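Local structure of pertussis toxin-like subunit ArtA (Escherichia coli, 4Z9D) at residues F23-H35 and S40-A52. The protein is the catalytic A subunit of a pertussis-like AB5 toxin, probably transferring ADP-ribose from NAD to trimeric G proteins of the host cell. The protein carries 2 engineered substitutions. Numbering follows the deposited sequence.
Sequences FRSHGFNRNLQQH and SCAAGSRDSAFIA. With NAD (nicotinamide-adenine-dinucleotide), chain F.
His35 and Ser48 meet through ND1 and OG, 2.8 Å apart, a bond in which either atom could donate. With OG anti to its own backbone N (chi1 178°), Ser48 also accepts from Phe50 N, closing an ST turn; held by His35 ND1 and by Phe50 N, 3.0 Å from Ser48 OG, this hydroxyl joins helix 32-37 to the start of strand 50-54. Phe50 CB sits above the centre of the His35 ring, 3.8 Å from its centroid, and the Phe50 ring turns an edge to the same imidazole with the planes at 66°. Leu32 CD1 and Ala49 CB lie over opposite faces of the phenyl ring.

The one beta bridge joins Asn29 and Ser48: Asn29 N donates to Asp47 O, and Ala49 N donates to Asn29 O at 2.9 Å. Next to it, Gly27 N adds a further backbone bond to Ser48 O. In this ADP-ribosyltransferase-type fold the two segments form one wall of the NAD pocket, where His26 NE2 gives a nearly straight bond (169°) to the pyrophosphate oxygen NAD O2A, 2.7 Å away and in the ring plane; Ala42 N donates to the same oxygen.

The Asn29 amide is engaged at both ends. OD1 accepts from Asn31 N in an Asx turn, while ND2 donates to Gln34 OE1 at 2.6 Å and, weakly, to Asp47 OD1. Three waters bridge polar atoms: one accepts from His26 N and donates to Phe50 O, a second donates to Gly27 O and Ala49 O, and the third links Asn31 O and Asn29 O, which thus takes a water as well as Ala49 N, with Ser40 OG, which donates to it.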
loop_
_atom_site.group_PDB
_atom_site.type_symbol
_atom_site.label_atom_id
_atom_site.label_comp_id
_atom_site.label_asym_id
_atom_site.label_seq_id
_atom_site.Cartn_x
_atom_site.Cartn_y
_atom_site.Cartn_z
ATOM N N PHE A 23 6.819 8.110 -1.676
ATOM C CA PHE A 23 7.142 6.706 -1.899
ATOM C C PHE A 23 7.504 6.460 -3.349
ATOM O O PHE A 23 6.943 7.097 -4.236
ATOM C CB PHE A 23 5.966 5.799 -1.508
ATOM C CG PHE A 23 5.579 5.877 -0.049
ATOM C CD1 PHE A 23 6.330 5.218 0.912
ATOM C CD2 PHE A 23 4.425 6.542 0.351
ATOM C CE1 PHE A 23 5.968 5.262 2.259
ATOM C CE2 PHE A 23 4.052 6.579 1.702
ATOM C CZ PHE A 23 4.823 5.937 2.648
ATOM N N ARG A 24 8.444 5.550 -3.596
ATOM C CA ARG A 24 8.747 5.133 -4.963
ATOM C C ARG A 24 8.771 3.609 -5.046
ATOM O O ARG A 24 9.237 2.936 -4.122
ATOM C CB ARG A 24 10.085 5.730 -5.439
ATOM C CG ARG A 24 10.497 5.279 -6.843
ATOM C CD ARG A 24 11.535 6.214 -7.495
ATOM N NE ARG A 24 11.045 7.580 -7.679
ATOM C CZ ARG A 24 10.278 7.996 -8.688
ATOM N NH1 ARG A 24 9.908 9.266 -8.742
ATOM N NH2 ARG A 24 9.863 7.156 -9.630
ATOM N N SER A 25 8.264 3.058 -6.147
ATOM C CA SER A 25 8.204 1.606 -6.297
ATOM C C SER A 25 9.610 1.038 -6.432
ATOM O O SER A 25 10.555 1.778 -6.699
ATOM C CB SER A 25 7.389 1.208 -7.524
ATOM O OG SER A 25 7.962 1.757 -8.702
ATOM N N HIS A 26 9.739 -0.271 -6.250
ATOM C CA HIS A 26 11.028 -0.945 -6.439
ATOM C C HIS A 26 11.502 -0.867 -7.889
ATOM O O HIS A 26 12.686 -0.656 -8.168
ATOM C CB HIS A 26 10.937 -2.415 -6.030
ATOM C CG HIS A 26 10.765 -2.626 -4.562
ATOM N ND1 HIS A 26 11.808 -2.504 -3.667
ATOM C CD2 HIS A 26 9.679 -2.981 -3.831
ATOM C CE1 HIS A 26 11.365 -2.756 -2.448
ATOM N NE2 HIS A 26 10.082 -3.049 -2.519
ATOM N N GLY A 27 10.574 -1.046 -8.820
ATOM C CA GLY A 27 10.943 -1.068 -10.221
ATOM C C GLY A 27 9.803 -0.768 -11.157
ATOM O O GLY A 27 8.983 0.107 -10.879
ATOM N N PHE A 28 9.742 -1.509 -12.264
ATOM C CA PHE A 28 8.754 -1.224 -13.307
ATOM C C PHE A 28 7.984 -2.465 -13.734
ATOM O O PHE A 28 7.307 -2.454 -14.755
ATOM C CB PHE A 28 9.452 -0.602 -14.525
ATOM C CG PHE A 28 10.128 0.700 -14.220
ATOM C CD1 PHE A 28 9.424 1.894 -14.265
ATOM C CD2 PHE A 28 11.466 0.727 -13.853
ATOM C CE1 PHE A 28 10.048 3.098 -13.969
ATOM C CE2 PHE A 28 12.098 1.915 -13.553
ATOM C CZ PHE A 28 11.398 3.105 -13.609
ATOM N N ASN A 29 8.084 -3.532 -12.945
ATOM C CA ASN A 29 7.404 -4.801 -13.223
ATOM C C ASN A 29 5.907 -4.731 -12.951
ATOM O O ASN A 29 5.485 -4.742 -11.791
ATOM C CB ASN A 29 8.035 -5.925 -12.373
ATOM C CG ASN A 29 7.349 -7.281 -12.550
ATOM O OD1 ASN A 29 6.401 -7.434 -13.325
ATOM N ND2 ASN A 29 7.834 -8.278 -11.807
ATOM N N ARG A 30 5.103 -4.702 -14.013
ATOM C CA ARG A 30 3.645 -4.604 -13.854
ATOM C C ARG A 30 2.907 -5.949 -13.867
ATOM O O ARG A 30 1.761 -6.028 -14.306
ATOM C CB ARG A 30 3.065 -3.669 -14.933
ATOM C CG ARG A 30 3.314 -2.198 -14.622
ATOM C CD ARG A 30 2.796 -1.236 -15.691
ATOM N NE ARG A 30 3.231 0.123 -15.386
ATOM C CZ ARG A 30 2.421 1.170 -15.257
ATOM N NH1 ARG A 30 2.938 2.353 -14.964
ATOM N NH2 ARG A 30 1.112 1.044 -15.432
ATOM N N ASN A 31 3.552 -7.006 -13.373
ATOM C CA ASN A 31 2.855 -8.269 -13.129
ATOM C C ASN A 31 2.101 -8.149 -11.817
ATOM O O ASN A 31 2.703 -8.276 -10.743
ATOM C CB ASN A 31 3.837 -9.450 -13.083
ATOM C CG ASN A 31 3.133 -10.805 -12.974
ATOM O OD1 ASN A 31 2.148 -10.957 -12.249
ATOM N ND2 ASN A 31 3.630 -11.789 -13.717
ATOM N N LEU A 32 0.798 -7.887 -11.905
ATOM C CA LEU A 32 0.001 -7.605 -10.712
ATOM C C LEU A 32 -0.093 -8.809 -9.774
ATOM O O LEU A 32 -0.023 -8.654 -8.562
ATOM C CB LEU A 32 -1.413 -7.133 -11.105
ATOM C CG LEU A 32 -2.346 -6.650 -9.983
ATOM C CD1 LEU A 32 -1.781 -5.425 -9.285
ATOM C CD2 LEU A 32 -3.736 -6.344 -10.519
ATOM N N GLN A 33 -0.245 -10.012 -10.321
ATOM C CA GLN A 33 -0.357 -11.187 -9.457
ATOM C C GLN A 33 0.915 -11.404 -8.639
ATOM O O GLN A 33 0.855 -11.776 -7.473
ATOM C CB GLN A 33 -0.693 -12.434 -10.264
ATOM C CG GLN A 33 -1.227 -13.545 -9.367
ATOM C CD GLN A 33 -2.083 -14.546 -10.112
ATOM O OE1 GLN A 33 -2.459 -15.594 -9.573
ATOM N NE2 GLN A 33 -2.391 -14.235 -11.361
ATOM N N GLN A 34 2.059 -11.194 -9.282
ATOM C CA GLN A 34 3.363 -11.223 -8.633
ATOM C C GLN A 34 3.420 -10.238 -7.471
ATOM O O GLN A 34 3.861 -10.563 -6.370
ATOM C CB GLN A 34 4.442 -10.870 -9.659
ATOM C CG GLN A 34 5.718 -11.642 -9.573
ATOM C CD GLN A 34 6.453 -11.601 -10.895
ATOM O OE1 GLN A 34 7.223 -10.682 -11.152
ATOM N NE2 GLN A 34 6.199 -12.589 -11.750
ATOM N N HIS A 35 2.980 -9.013 -7.723
ATOM C CA HIS A 35 2.973 -8.009 -6.674
ATOM C C HIS A 35 2.074 -8.414 -5.498
ATOM O O HIS A 35 2.478 -8.341 -4.334
ATOM C CB HIS A 35 2.521 -6.667 -7.233
ATOM C CG HIS A 35 2.286 -5.644 -6.175
ATOM N ND1 HIS A 35 3.311 -4.932 -5.583
ATOM C CD2 HIS A 35 1.145 -5.240 -5.565
ATOM C CE1 HIS A 35 2.807 -4.125 -4.663
ATOM N NE2 HIS A 35 1.497 -4.282 -4.642
ATOM N N SER A 40 7.334 -9.800 -5.926
ATOM C CA SER A 40 8.126 -8.786 -6.602
ATOM C C SER A 40 8.456 -7.643 -5.652
ATOM O O SER A 40 9.008 -6.620 -6.062
ATOM C CB SER A 40 7.389 -8.252 -7.834
ATOM O OG SER A 40 6.127 -7.719 -7.472
ATOM N N CYS A 41 8.135 -7.833 -4.375
ATOM C CA CYS A 41 8.369 -6.802 -3.373
ATOM C C CYS A 41 9.649 -7.102 -2.608
ATOM O O CYS A 41 10.482 -7.889 -3.072
ATOM C CB CYS A 41 7.175 -6.691 -2.428
ATOM S SG CYS A 41 5.698 -6.051 -3.263
ATOM N N ALA A 42 9.799 -6.492 -1.436
ATOM C CA ALA A 42 11.073 -6.522 -0.717
ATOM C C ALA A 42 11.585 -7.938 -0.438
ATOM O O ALA A 42 12.788 -8.182 -0.469
ATOM C CB ALA A 42 10.947 -5.754 0.584
ATOM N N ALA A 43 10.680 -8.878 -0.205
ATOM C CA ALA A 43 11.108 -10.240 0.097
ATOM C C ALA A 43 11.316 -11.075 -1.161
ATOM O O ALA A 43 11.637 -12.260 -1.074
ATOM C CB ALA A 43 10.097 -10.911 0.997
ATOM N N GLY A 44 11.132 -10.464 -2.326
ATOM C CA GLY A 44 11.199 -11.195 -3.582
ATOM C C GLY A 44 12.150 -10.595 -4.600
ATOM O O GLY A 44 13.293 -10.285 -4.270
ATOM N N SER A 45 11.679 -10.416 -5.834
ATOM C CA SER A 45 12.527 -9.891 -6.910
ATOM C C SER A 45 12.780 -8.390 -6.802
ATOM O O SER A 45 13.612 -7.850 -7.522
ATOM C CB SER A 45 11.918 -10.215 -8.277
ATOM O OG SER A 45 10.631 -9.644 -8.419
ATOM N N ARG A 46 12.055 -7.719 -5.907
ATOM C CA ARG A 46 12.280 -6.302 -5.620
ATOM C C ARG A 46 12.288 -5.441 -6.882
ATOM O O ARG A 46 13.200 -4.631 -7.101
ATOM C CB ARG A 46 13.605 -6.129 -4.875
ATOM C CG ARG A 46 13.697 -7.019 -3.649
ATOM C CD ARG A 46 14.995 -6.826 -2.892
ATOM N NE ARG A 46 14.787 -6.974 -1.454
ATOM C CZ ARG A 46 14.597 -5.969 -0.603
ATOM N NH1 ARG A 46 14.574 -4.716 -1.035
ATOM N NH2 ARG A 46 14.416 -6.228 0.687
ATOM N N ASP A 47 11.281 -5.628 -7.722
ATOM C CA ASP A 47 11.152 -4.801 -8.919
ATOM C C ASP A 47 9.712 -4.410 -9.222
ATOM O O ASP A 47 9.420 -3.935 -10.311
ATOM C CB ASP A 47 11.765 -5.508 -10.136
ATOM C CG ASP A 47 11.123 -6.846 -10.424
ATOM O OD1 ASP A 47 10.187 -7.237 -9.698
ATOM O OD2 ASP A 47 11.527 -7.495 -11.418
ATOM N N SER A 48 8.816 -4.613 -8.259
ATOM C CA SER A 48 7.402 -4.269 -8.436
ATOM C C SER A 48 7.190 -2.840 -8.936
ATOM O O SER A 48 7.862 -1.904 -8.486
ATOM C CB SER A 48 6.642 -4.458 -7.129
ATOM O OG SER A 48 5.287 -4.074 -7.300
ATOM N N ALA A 49 6.251 -2.681 -9.866
ATOM C CA ALA A 49 5.892 -1.364 -10.372
ATOM C C ALA A 49 5.004 -0.625 -9.391
ATOM O O ALA A 49 4.766 0.571 -9.530
ATOM C CB ALA A 49 5.186 -1.479 -11.700
ATOM N N PHE A 50 4.488 -1.354 -8.421
ATOM C CA PHE A 50 3.382 -0.855 -7.622
ATOM C C PHE A 50 3.782 -0.552 -6.177
ATOM O O PHE A 50 4.669 -1.201 -5.610
ATOM C CB PHE A 50 2.236 -1.874 -7.638
ATOM C CG PHE A 50 1.834 -2.328 -9.016
ATOM C CD1 PHE A 50 1.138 -1.477 -9.863
ATOM C CD2 PHE A 50 2.150 -3.605 -9.468
ATOM C CE1 PHE A 50 0.755 -1.888 -11.136
ATOM C CE2 PHE A 50 1.771 -4.034 -10.739
ATOM C CZ PHE A 50 1.070 -3.164 -11.583
ATOM N N ILE A 51 3.088 0.412 -5.580
ATOM C CA ILE A 51 3.248 0.740 -4.158
ATOM C C ILE A 51 1.946 0.379 -3.456
ATOM O O ILE A 51 0.901 0.935 -3.765
ATOM C CB ILE A 51 3.566 2.230 -3.949
ATOM C CG1 ILE A 51 4.820 2.630 -4.742
ATOM C CG2 ILE A 51 3.720 2.557 -2.465
ATOM C CD1 ILE A 51 4.945 4.136 -4.989
ATOM N N ALA A 52 2.003 -0.573 -2.528
ATOM C CA ALA A 52 0.794 -1.104 -1.906
ATOM C C ALA A 52 0.210 -0.152 -0.875
ATOM O O ALA A 52 0.939 0.438 -0.076
ATOM C CB ALA A 52 1.088 -2.442 -1.247
HETATM P PA NAD F . 7.450 -3.216 0.063
HETATM O O1A NAD F . 6.834 -2.109 -0.714
HETATM O O2A NAD F . 8.574 -3.988 -0.528
HETATM O O5B NAD F . 7.890 -2.593 1.503
HETATM C C5B NAD F . 8.608 -3.320 2.514
HETATM C C4B NAD F . 9.793 -2.441 2.966
HETATM O O4B NAD F . 10.765 -2.303 1.885
HETATM C C3B NAD F . 9.316 -1.039 3.200
HETATM O O3B NAD F . 8.684 -0.990 4.516
HETATM C C2B NAD F . 10.641 -0.332 3.208
HETATM O O2B NAD F . 11.379 -0.800 4.324
HETATM C C1B NAD F . 11.286 -0.943 1.954
HETATM N N9A NAD F . 10.938 -0.367 0.606
HETATM C C8A NAD F . 9.843 -0.408 -0.151
HETATM N N7A NAD F . 10.105 0.244 -1.287
HETATM C C5A NAD F . 11.369 0.674 -1.246
HETATM C C6A NAD F . 12.122 1.368 -2.119
HETATM N N6A NAD F . 11.542 1.719 -3.264
HETATM N N1A NAD F . 13.397 1.703 -1.860
HETATM C C2A NAD F . 13.951 1.303 -0.645
HETATM N N3A NAD F . 13.149 0.583 0.251
HETATM C C4A NAD F . 11.880 0.285 -0.073
HETATM O O3 NAD F . 6.332 -4.257 0.462
HETATM P PN NAD F . 4.889 -3.831 1.079
HETATM O O1N NAD F . 4.406 -2.563 0.465
HETATM O O2N NAD F . 4.935 -3.985 2.550
HETATM O O5D NAD F . 4.018 -5.001 0.444
HETATM C C5D NAD F . 4.338 -6.384 0.641
HETATM C C4D NAD F . 3.064 -7.227 0.523
HETATM O O4D NAD F . 2.109 -6.591 1.442
HETATM C C3D NAD F . 2.453 -7.143 -0.888
HETATM O O3D NAD F . 1.687 -8.318 -1.179
HETATM C C2D NAD F . 1.504 -5.979 -0.681
HETATM O O2D NAD F . 0.476 -5.954 -1.697
HETATM C C1D NAD F . 0.922 -6.263 0.698
HETATM N N1N NAD F . 0.255 -5.023 1.231
HETATM C C2N NAD F . 1.004 -4.057 1.948
HETATM C C3N NAD F . 0.433 -2.875 2.421
HETATM C C7N NAD F . 1.185 -1.931 3.146
HETATM O O7N NAD F . 0.512 -0.967 3.806
HETATM N N7N NAD F . 2.514 -2.065 3.187
HETATM C C4N NAD F . -0.918 -2.649 2.170
HETATM C C5N NAD F . -1.673 -3.590 1.471
HETATM C C6N NAD F . -1.105 -4.765 0.988
HETATM O O HOH W 1 7.293 -1.291 -5.044
HETATM O O HOH W 2 6.710 1.716 -11.618
HETATM O O HOH W 3 4.970 -6.880 -9.932
#